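Local atomic coordinates of MarR Like Protein, TVG0766549 (PDB entry 3LFK), a protein that is of unknown function, was reported as a mechanosensitive channel, but has the winged helix-turn-helix fold of MarR-like transcriptional regulators and so may bind DNA. Residues S35-S40 and E67-N72; L43-H48 and I90-E95. One frame throughout, in Å; residues are numbered along the deposited sequence.

How the interactions relate
Both interactions use helix 36-47, one at each end. In interaction 1 its first turn meets helix 66-76. In interaction 2 its last turns meet strand 87-92. Interaction 1 is partly buried and mixed in character: Val69 packs against helix 36-47 beside Asp37, Glu38 and Asn72, whose polar ends share a water. Interaction 2 is buried and apolar, made by leucine and isoleucine side chains, with the backbone and aliphatic chain of Lys46. No direct hydrogen bond crosses either contact. Their centres lie about 12 Å apart, and they touch where Leu70 CD1 comes 3.7 Å from Ile90 CG2. Together they set helix 36-47 against a second helix and the sheet of one winged helix-turn-helix domain.

Interaction 1: residues S35-S40 and E67-N72; sequences SQDEVS and ESVLKN
Glu38 reaches from the first turn of helix 36-47 to Val69 and Asn72 of helix 66-76. Both helices belong to the winged helix-turn-helix domain. Their short segments cross almost at right angles, at -83°, with axes 9.4 Å apart.

The Glu38 side chain can be followed outward. CB leaves the helix across the contact rather than straight into it. CG stands opposite the carbonyl carbon (chi1 -72°) and meets Val69 CG1 at 3.8 Å. The chain then runs on extended and takes CD beyond Val69, to 4.0 Å from Asn72 CB. The two carboxylate oxygens part ways. OE1 turns back to its own helix start and accepts the Ser35 backbone N-H, which comes from above the carboxylate plane; it is also bonded to Tyr76 OH. OE2 faces helix 66-76 and lies 3.3 Å from Asn72 ND2. The N-H points poorly at OE2, so this is not a hydrogen bond.

A water serves instead. It donates to Glu38 OE2 and to Asp37 OD2, and weakly accepts from Asn72 ND2. Two carboxylates thus share one water, which probably eases the closeness of their charges.

Val69 packs against the helix backbone. Its CG1 lies 3.6 Å from Asp37 O and almost as close to Glu38 CA. Leu41, one turn on from Asp37, also touches Val69. CG2 points to the carboxylate of Asp37.

The other oxygen of that carboxylate, OD1, is held too. With chi1 at 51°, Asp37 CG sits between its backbone N and carbonyl carbon, and the group folds back to the helix start. There Ser35 OG donates to the syn lone pair of Asp37 OD1 at 2.5 Å.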
ATOM      1  N   SER A  35       7.338   4.540  -5.359  1.00 16.62           N
ATOM      2  CA  SER A  35       7.390   5.983  -5.547  1.00 16.48           C
ATOM      3  C   SER A  35       6.273   6.562  -4.667  1.00 15.87           C
ATOM      4  O   SER A  35       5.414   5.816  -4.188  1.00 16.35           O
ATOM      5  CB  SER A  35       7.195   6.319  -7.025  1.00 17.40           C
ATOM      6  OG  SER A  35       6.219   5.496  -7.611  1.00 20.31           O
ATOM      7  N   GLN A  36       6.272   7.882  -4.456  1.00 17.16           N
ATOM      8  CA  GLN A  36       5.262   8.466  -3.555  1.00 17.63           C
ATOM      9  C   GLN A  36       3.809   8.287  -3.998  1.00 16.78           C
ATOM     10  O   GLN A  36       2.910   8.106  -3.160  1.00 18.53           O
ATOM     11  CB  GLN A  36       5.580   9.942  -3.311  1.00 19.32           C
ATOM     12  CG  GLN A  36       4.656  10.600  -2.258  1.00 27.66           C
ATOM     13  CD  GLN A  36       4.606   9.832  -0.938  1.00 32.18           C
ATOM     14  OE1 GLN A  36       5.647   9.497  -0.359  1.00 33.73           O
ATOM     15  NE2 GLN A  36       3.387   9.555  -0.452  1.00 32.67           N
ATOM     16  N   ASP A  37       3.570   8.314  -5.311  1.00 17.15           N
ATOM     17  CA  ASP A  37       2.221   8.107  -5.810  1.00 17.92           C
ATOM     18  C   ASP A  37       1.711   6.716  -5.398  1.00 17.34           C
ATOM     19  O   ASP A  37       0.544   6.548  -5.017  1.00 16.43           O
ATOM     20  CB  ASP A  37       2.163   8.317  -7.335  1.00 19.15           C
ATOM     21  CG  ASP A  37       3.229   7.518  -8.103  1.00 23.79           C
ATOM     22  OD1 ASP A  37       4.148   6.956  -7.483  1.00 24.25           O
ATOM     23  OD2 ASP A  37       3.133   7.457  -9.339  1.00 26.29           O
ATOM     24  N   GLU A  38       2.603   5.720  -5.453  1.00 17.96           N
ATOM     25  CA  GLU A  38       2.236   4.362  -5.076  1.00 15.67           C
ATOM     26  C   GLU A  38       1.949   4.248  -3.583  1.00 15.00           C
ATOM     27  O   GLU A  38       1.003   3.594  -3.185  1.00 16.52           O
ATOM     28  CB  GLU A  38       3.370   3.399  -5.498  1.00 14.36           C
ATOM     29  CG  GLU A  38       3.392   3.240  -7.023  1.00 17.89           C
ATOM     30  CD  GLU A  38       4.690   2.703  -7.589  1.00 15.98           C
ATOM     31  OE1 GLU A  38       5.609   2.356  -6.828  1.00 17.47           O
ATOM     32  OE2 GLU A  38       4.774   2.646  -8.833  1.00 17.39           O
ATOM     33  N   VAL A  39       2.758   4.923  -2.775  1.00 15.89           N
ATOM     34  CA  VAL A  39       2.564   4.908  -1.339  1.00 15.83           C
ATOM     35  C   VAL A  39       1.227   5.580  -1.032  1.00 16.90           C
ATOM     36  O   VAL A  39       0.427   5.061  -0.265  1.00 17.90           O
ATOM     37  CB  VAL A  39       3.701   5.660  -0.629  1.00 14.09           C
ATOM     38  CG1 VAL A  39       3.424   5.714   0.874  1.00 18.07           C
ATOM     39  CG2 VAL A  39       5.035   4.940  -0.843  1.00 18.33           C
ATOM     40  N   SER A  40       0.984   6.737  -1.639  1.00 17.81           N
ATOM     41  CA  SER A  40      -0.298   7.419  -1.428  1.00 17.70           C
ATOM     42  C   SER A  40      -1.493   6.510  -1.747  1.00 20.74           C
ATOM     43  O   SER A  40      -2.461   6.416  -0.972  1.00 18.81           O
ATOM     44  CB  SER A  40      -0.350   8.667  -2.318  1.00 20.90           C
ATOM     45  OG  SER A  40       0.609   9.604  -1.870  1.00 36.15           O
ATOM     46  N   GLU A  67      -5.114   4.121 -12.523  1.00 25.23           N
ATOM     47  CA  GLU A  67      -4.991   2.745 -12.984  1.00 24.53           C
ATOM     48  C   GLU A  67      -3.554   2.305 -13.162  1.00 19.30           C
ATOM     49  O   GLU A  67      -3.221   1.154 -12.887  1.00 21.46           O
ATOM     50  CB  GLU A  67      -5.768   2.516 -14.283  1.00 31.05           C
ATOM     51  CG  GLU A  67      -7.242   2.842 -14.123  1.00 37.65           C
ATOM     52  CD  GLU A  67      -8.068   2.462 -15.324  1.00 47.24           C
ATOM     53  OE1 GLU A  67      -7.490   2.045 -16.355  1.00 47.83           O
ATOM     54  OE2 GLU A  67      -9.303   2.587 -15.231  1.00 49.89           O
ATOM     55  N   SER A  68      -2.690   3.198 -13.632  1.00 20.78           N
ATOM     56  CA  SER A  68      -1.288   2.832 -13.810  1.00 20.23           C
ATOM     57  C   SER A  68      -0.639   2.614 -12.448  1.00 17.75           C
ATOM     58  O   SER A  68       0.153   1.677 -12.263  1.00 18.29           O
ATOM     59  CB  SER A  68      -0.526   3.943 -14.543  1.00 19.49           C
ATOM     60  OG  SER A  68       0.853   3.626 -14.652  1.00 29.19           O
ATOM     61  N   VAL A  69      -0.956   3.490 -11.500  1.00 17.95           N
ATOM     62  CA  VAL A  69      -0.386   3.357 -10.157  1.00 16.37           C
ATOM     63  C   VAL A  69      -0.870   2.035  -9.529  1.00 16.40           C
ATOM     64  O   VAL A  69      -0.080   1.274  -8.939  1.00 17.56           O
ATOM     65  CB  VAL A  69      -0.804   4.540  -9.249  1.00 16.99           C
ATOM     66  CG1 VAL A  69      -0.104   4.423  -7.894  1.00 17.43           C
ATOM     67  CG2 VAL A  69      -0.401   5.869  -9.885  1.00 19.85           C
ATOM     68  N   LEU A  70      -2.159   1.761  -9.668  1.00 16.42           N
ATOM     69  CA  LEU A  70      -2.742   0.528  -9.124  1.00 16.20           C
ATOM     70  C   LEU A  70      -2.093  -0.708  -9.761  1.00 17.59           C
ATOM     71  O   LEU A  70      -1.808  -1.670  -9.049  1.00 15.96           O
ATOM     72  CB  LEU A  70      -4.256   0.503  -9.376  1.00 18.09           C
ATOM     73  CG  LEU A  70      -4.991  -0.759  -8.893  1.00 18.95           C
ATOM     74  CD1 LEU A  70      -4.770  -1.002  -7.393  1.00 23.15           C
ATOM     75  CD2 LEU A  70      -6.494  -0.602  -9.193  1.00 22.27           C
ATOM     76  N   LYS A  71      -1.878  -0.692 -11.079  1.00 17.76           N
ATOM     77  CA  LYS A  71      -1.260  -1.845 -11.731  1.00 16.50           C
ATOM     78  C   LYS A  71       0.111  -2.119 -11.147  1.00 18.73           C
ATOM     79  O   LYS A  71       0.502  -3.262 -11.030  1.00 17.53           O
ATOM     80  CB  LYS A  71      -1.160  -1.662 -13.241  1.00 20.10           C
ATOM     81  CG  LYS A  71      -2.508  -1.861 -13.919  1.00 23.22           C
ATOM     82  CD  LYS A  71      -2.381  -1.679 -15.435  1.00 30.75           C
ATOM     83  CE  LYS A  71      -3.566  -0.937 -16.000  1.00 43.38           C
ATOM     84  NZ  LYS A  71      -3.410  -0.699 -17.462  1.00 45.05           N
ATOM     85  N   ASN A  72       0.852  -1.071 -10.794  1.00 16.06           N
ATOM     86  CA  ASN A  72       2.149  -1.315 -10.150  1.00 15.68           C
ATOM     87  C   ASN A  72       1.947  -2.010  -8.792  1.00 14.90           C
ATOM     88  O   ASN A  72       2.662  -2.955  -8.461  1.00 16.16           O
ATOM     89  CB  ASN A  72       2.923   0.003  -9.973  1.00 16.63           C
ATOM     90  CG  ASN A  72       3.615   0.415 -11.243  1.00 23.82           C
ATOM     91  OD1 ASN A  72       4.338  -0.382 -11.838  1.00 28.62           O
ATOM     92  ND2 ASN A  72       3.410   1.650 -11.670  1.00 27.14           N
TER
HETATM   93  O   HOH W   1       3.169   4.535 -10.068  1.00 19.88           O

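Interaction 2: residues L43-H48 and I90-E95; sequences LFLKTH and IVLTSE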
ATOM      1  N   LEU A  43      -1.898   3.630   0.879  1.00 18.93           N
ATOM      2  CA  LEU A  43      -2.468   4.112   2.135  1.00 19.99           C
ATOM      3  C   LEU A  43      -3.940   4.485   1.942  1.00 17.74           C
ATOM      4  O   LEU A  43      -4.746   4.338   2.863  1.00 21.46           O
ATOM      5  CB  LEU A  43      -1.670   5.322   2.665  1.00 19.42           C
ATOM      6  CG  LEU A  43      -0.220   5.002   3.032  1.00 23.60           C
ATOM      7  CD1 LEU A  43       0.446   6.234   3.643  1.00 26.58           C
ATOM      8  CD2 LEU A  43      -0.170   3.845   3.988  1.00 26.30           C
ATOM      9  N   PHE A  44      -4.293   4.954   0.755  1.00 19.11           N
ATOM     10  CA  PHE A  44      -5.692   5.287   0.490  1.00 19.20           C
ATOM     11  C   PHE A  44      -6.494   3.982   0.599  1.00 20.38           C
ATOM     12  O   PHE A  44      -7.548   3.928   1.223  1.00 21.75           O
ATOM     13  CB  PHE A  44      -5.822   5.896  -0.908  1.00 20.21           C
ATOM     14  CG  PHE A  44      -7.244   6.110  -1.355  1.00 22.62           C
ATOM     15  CD1 PHE A  44      -7.917   7.291  -1.049  1.00 25.01           C
ATOM     16  CD2 PHE A  44      -7.910   5.127  -2.083  1.00 20.93           C
ATOM     17  CE1 PHE A  44      -9.236   7.478  -1.467  1.00 21.25           C
ATOM     18  CE2 PHE A  44      -9.224   5.305  -2.507  1.00 20.80           C
ATOM     19  CZ  PHE A  44      -9.889   6.485  -2.195  1.00 23.92           C
ATOM     20  N   LEU A  45      -5.998   2.908  -0.003  1.00 17.35           N
ATOM     21  CA  LEU A  45      -6.693   1.641   0.059  1.00 16.55           C
ATOM     22  C   LEU A  45      -6.795   1.137   1.501  1.00 18.03           C
ATOM     23  O   LEU A  45      -7.838   0.616   1.908  1.00 20.93           O
ATOM     24  CB  LEU A  45      -5.969   0.596  -0.823  1.00 18.45           C
ATOM     25  CG  LEU A  45      -6.006   0.932  -2.326  1.00 20.24           C
ATOM     26  CD1 LEU A  45      -5.041  -0.006  -3.091  1.00 20.42           C
ATOM     27  CD2 LEU A  45      -7.415   0.760  -2.870  1.00 23.83           C
ATOM     28  N   LYS A  46      -5.720   1.290   2.270  1.00 18.41           N
ATOM     29  CA  LYS A  46      -5.693   0.842   3.651  1.00 18.57           C
ATOM     30  C   LYS A  46      -6.695   1.640   4.477  1.00 21.27           C
ATOM     31  O   LYS A  46      -7.406   1.068   5.303  1.00 26.32           O
ATOM     32  CB  LYS A  46      -4.285   1.020   4.238  1.00 21.09           C
ATOM     33  CG  LYS A  46      -4.119   0.430   5.634  1.00 23.09           C
ATOM     34  CD  LYS A  46      -4.262  -1.094   5.573  1.00 26.38           C
ATOM     35  CE  LYS A  46      -3.985  -1.769   6.926  1.00 43.23           C
ATOM     36  NZ  LYS A  46      -5.084  -1.541   7.916  1.00 41.91           N
ATOM     37  N   THR A  47      -6.756   2.942   4.219  1.00 20.34           N
ATOM     38  CA  THR A  47      -7.662   3.851   4.948  1.00 23.26           C
ATOM     39  C   THR A  47      -9.131   3.521   4.700  1.00 29.32           C
ATOM     40  O   THR A  47      -9.984   3.768   5.559  1.00 31.61           O
ATOM     41  CB  THR A  47      -7.399   5.312   4.535  1.00 27.76           C
ATOM     42  OG1 THR A  47      -6.141   5.727   5.066  1.00 38.42           O
ATOM     43  CG2 THR A  47      -8.510   6.232   5.050  1.00 35.19           C
ATOM     44  N   HIS A  48      -9.434   2.985   3.526  1.00 23.68           N
ATOM     45  CA  HIS A  48     -10.796   2.607   3.185  1.00 25.77           C
ATOM     46  C   HIS A  48     -11.038   1.104   3.323  1.00 30.03           C
ATOM     47  O   HIS A  48     -11.612   0.462   2.450  1.00 40.83           O
ATOM     48  CB  HIS A  48     -11.123   3.117   1.781  1.00 25.73           C
ATOM     49  CG  HIS A  48     -11.078   4.608   1.684  1.00 29.66           C
ATOM     50  ND1 HIS A  48     -12.109   5.411   2.122  1.00 35.46           N
ATOM     51  CD2 HIS A  48     -10.071   5.449   1.338  1.00 32.63           C
ATOM     52  CE1 HIS A  48     -11.741   6.676   2.050  1.00 27.96           C
ATOM     53  NE2 HIS A  48     -10.510   6.729   1.579  1.00 40.06           N
ATOM     54  N   ILE A  90     -11.327  -3.501  -5.665  1.00 21.68           N
ATOM     55  CA  ILE A  90      -9.872  -3.582  -5.473  1.00 19.85           C
ATOM     56  C   ILE A  90      -9.612  -3.892  -3.999  1.00 19.72           C
ATOM     57  O   ILE A  90     -10.171  -3.239  -3.116  1.00 21.76           O
ATOM     58  CB  ILE A  90      -9.182  -2.258  -5.841  1.00 22.61           C
ATOM     59  CG1 ILE A  90      -9.515  -1.868  -7.284  1.00 24.53           C
ATOM     60  CG2 ILE A  90      -7.678  -2.370  -5.586  1.00 23.15           C
ATOM     61  CD1 ILE A  90      -9.280  -2.979  -8.326  1.00 25.34           C
ATOM     62  N   VAL A  91      -8.777  -4.898  -3.719  1.00 18.28           N
ATOM     63  CA  VAL A  91      -8.502  -5.286  -2.337  1.00 20.72           C
ATOM     64  C   VAL A  91      -7.016  -5.439  -2.082  1.00 21.34           C
ATOM     65  O   VAL A  91      -6.261  -5.835  -2.987  1.00 20.36           O
ATOM     66  CB  VAL A  91      -9.165  -6.650  -1.963  1.00 26.49           C
ATOM     67  CG1 VAL A  91     -10.621  -6.684  -2.425  1.00 33.99           C
ATOM     68  CG2 VAL A  91      -8.405  -7.771  -2.583  1.00 32.75           C
ATOM     69  N   LEU A  92      -6.578  -5.088  -0.878  1.00 20.49           N
ATOM     70  CA  LEU A  92      -5.173  -5.257  -0.537  1.00 17.47           C
ATOM     71  C   LEU A  92      -4.951  -6.730  -0.223  1.00 20.06           C
ATOM     72  O   LEU A  92      -5.844  -7.414   0.294  1.00 20.68           O
ATOM     73  CB  LEU A  92      -4.785  -4.443   0.715  1.00 18.56           C
ATOM     74  CG  LEU A  92      -4.804  -2.928   0.571  1.00 21.55           C
ATOM     75  CD1 LEU A  92      -4.477  -2.289   1.895  1.00 23.88           C
ATOM     76  CD2 LEU A  92      -3.797  -2.482  -0.488  1.00 24.47           C
ATOM     77  N   THR A  93      -3.782  -7.236  -0.585  1.00 18.38           N
ATOM     78  CA  THR A  93      -3.442  -8.614  -0.210  1.00 18.25           C
ATOM     79  C   THR A  93      -2.939  -8.527   1.234  1.00 18.86           C
ATOM     80  O   THR A  93      -2.731  -7.440   1.760  1.00 20.71           O
ATOM     81  CB  THR A  93      -2.286  -9.141  -1.043  1.00 16.57           C
ATOM     82  OG1 THR A  93      -1.167  -8.264  -0.871  1.00 19.61           O
ATOM     83  CG2 THR A  93      -2.646  -9.178  -2.531  1.00 19.58           C
ATOM     84  N   SER A  94      -2.714  -9.669   1.876  1.00 19.95           N
ATOM     85  CA  SER A  94      -2.195  -9.641   3.235  1.00 19.99           C
ATOM     86  C   SER A  94      -0.843  -8.924   3.260  1.00 22.57           C
ATOM     87  O   SER A  94      -0.531  -8.231   4.225  1.00 22.51           O
ATOM     88  CB  SER A  94      -2.035 -11.057   3.776  1.00 23.76           C
ATOM     89  OG  SER A  94      -3.299 -11.684   3.852  1.00 28.66           O
ATOM     90  N   GLU A  95      -0.053  -9.081   2.197  1.00 19.50           N
ATOM     91  CA  GLU A  95       1.257  -8.431   2.126  1.00 20.30           C
ATOM     92  C   GLU A  95       1.098  -6.911   1.943  1.00 18.30           C
ATOM     93  O   GLU A  95       1.862  -6.121   2.491  1.00 19.36           O
ATOM     94  CB  GLU A  95       2.095  -9.036   0.998  1.00 21.75           C
ATOM     95  CG  GLU A  95       2.521 -10.497   1.257  1.00 27.75           C
ATOM     96  CD  GLU A  95       1.342 -11.458   1.354  1.00 25.82           C
ATOM     97  OE1 GLU A  95       0.431 -11.378   0.506  1.00 22.73           O
ATOM     98  OE2 GLU A  95       1.319 -12.310   2.277  1.00 28.08           O
TER
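Leu45 and Leu92 meet with similar side-chain torsions. In each, CG stands opposite the carbonyl carbon (chi1 -65° and -68°), and chi2 is close to fully extended. In both, the bond from CA to CB points toward the other segment. Leu92 CD2 lies against Leu45 CB at 3.8 Å and touches Leu45 CD1 just as closely. The other methyl, Leu92 CD1, reaches the helix backbone itself and sits 3.8 Å from Lys46 CA. Leu92 therefore straddles two consecutive residues of the helix with its two branches.

The Lys46 side chain contributes through its aliphatic part. Its chain bends at chi2, which brings CD within 3.9 Å of Leu92 CD1. The two side chains cross at about a right angle. The amine end then leads away from the strand, while the Lys46 side chain also touches Ala100 and Gln101 of helix 94-116.

The strand is the middle one of the three-stranded antiparallel sheet in this winged helix-turn-helix domain, between strands 51-53 and 79-84. The segment of helix 36-47 crosses it at -92°, with axes 8.7 Å apart. Alternation along the strand turns Ile90 and Leu92 to the helix and Val91 to the other face.

On the strand, Ile90 makes a lighter contact than Leu92. Its CG2 meets Leu45 CD2 at 4.2 Å, while CG1, placed opposite the carbonyl carbon, carries CD1 away from the helix. Ile57 of helix 54-60 touches both Ile90 and Leu45. The strand ends at Leu92. Thr93 follows as N-cap of helix 94-116, its OG1 hydrogen-bonded to Gly96 N and Gly77 O.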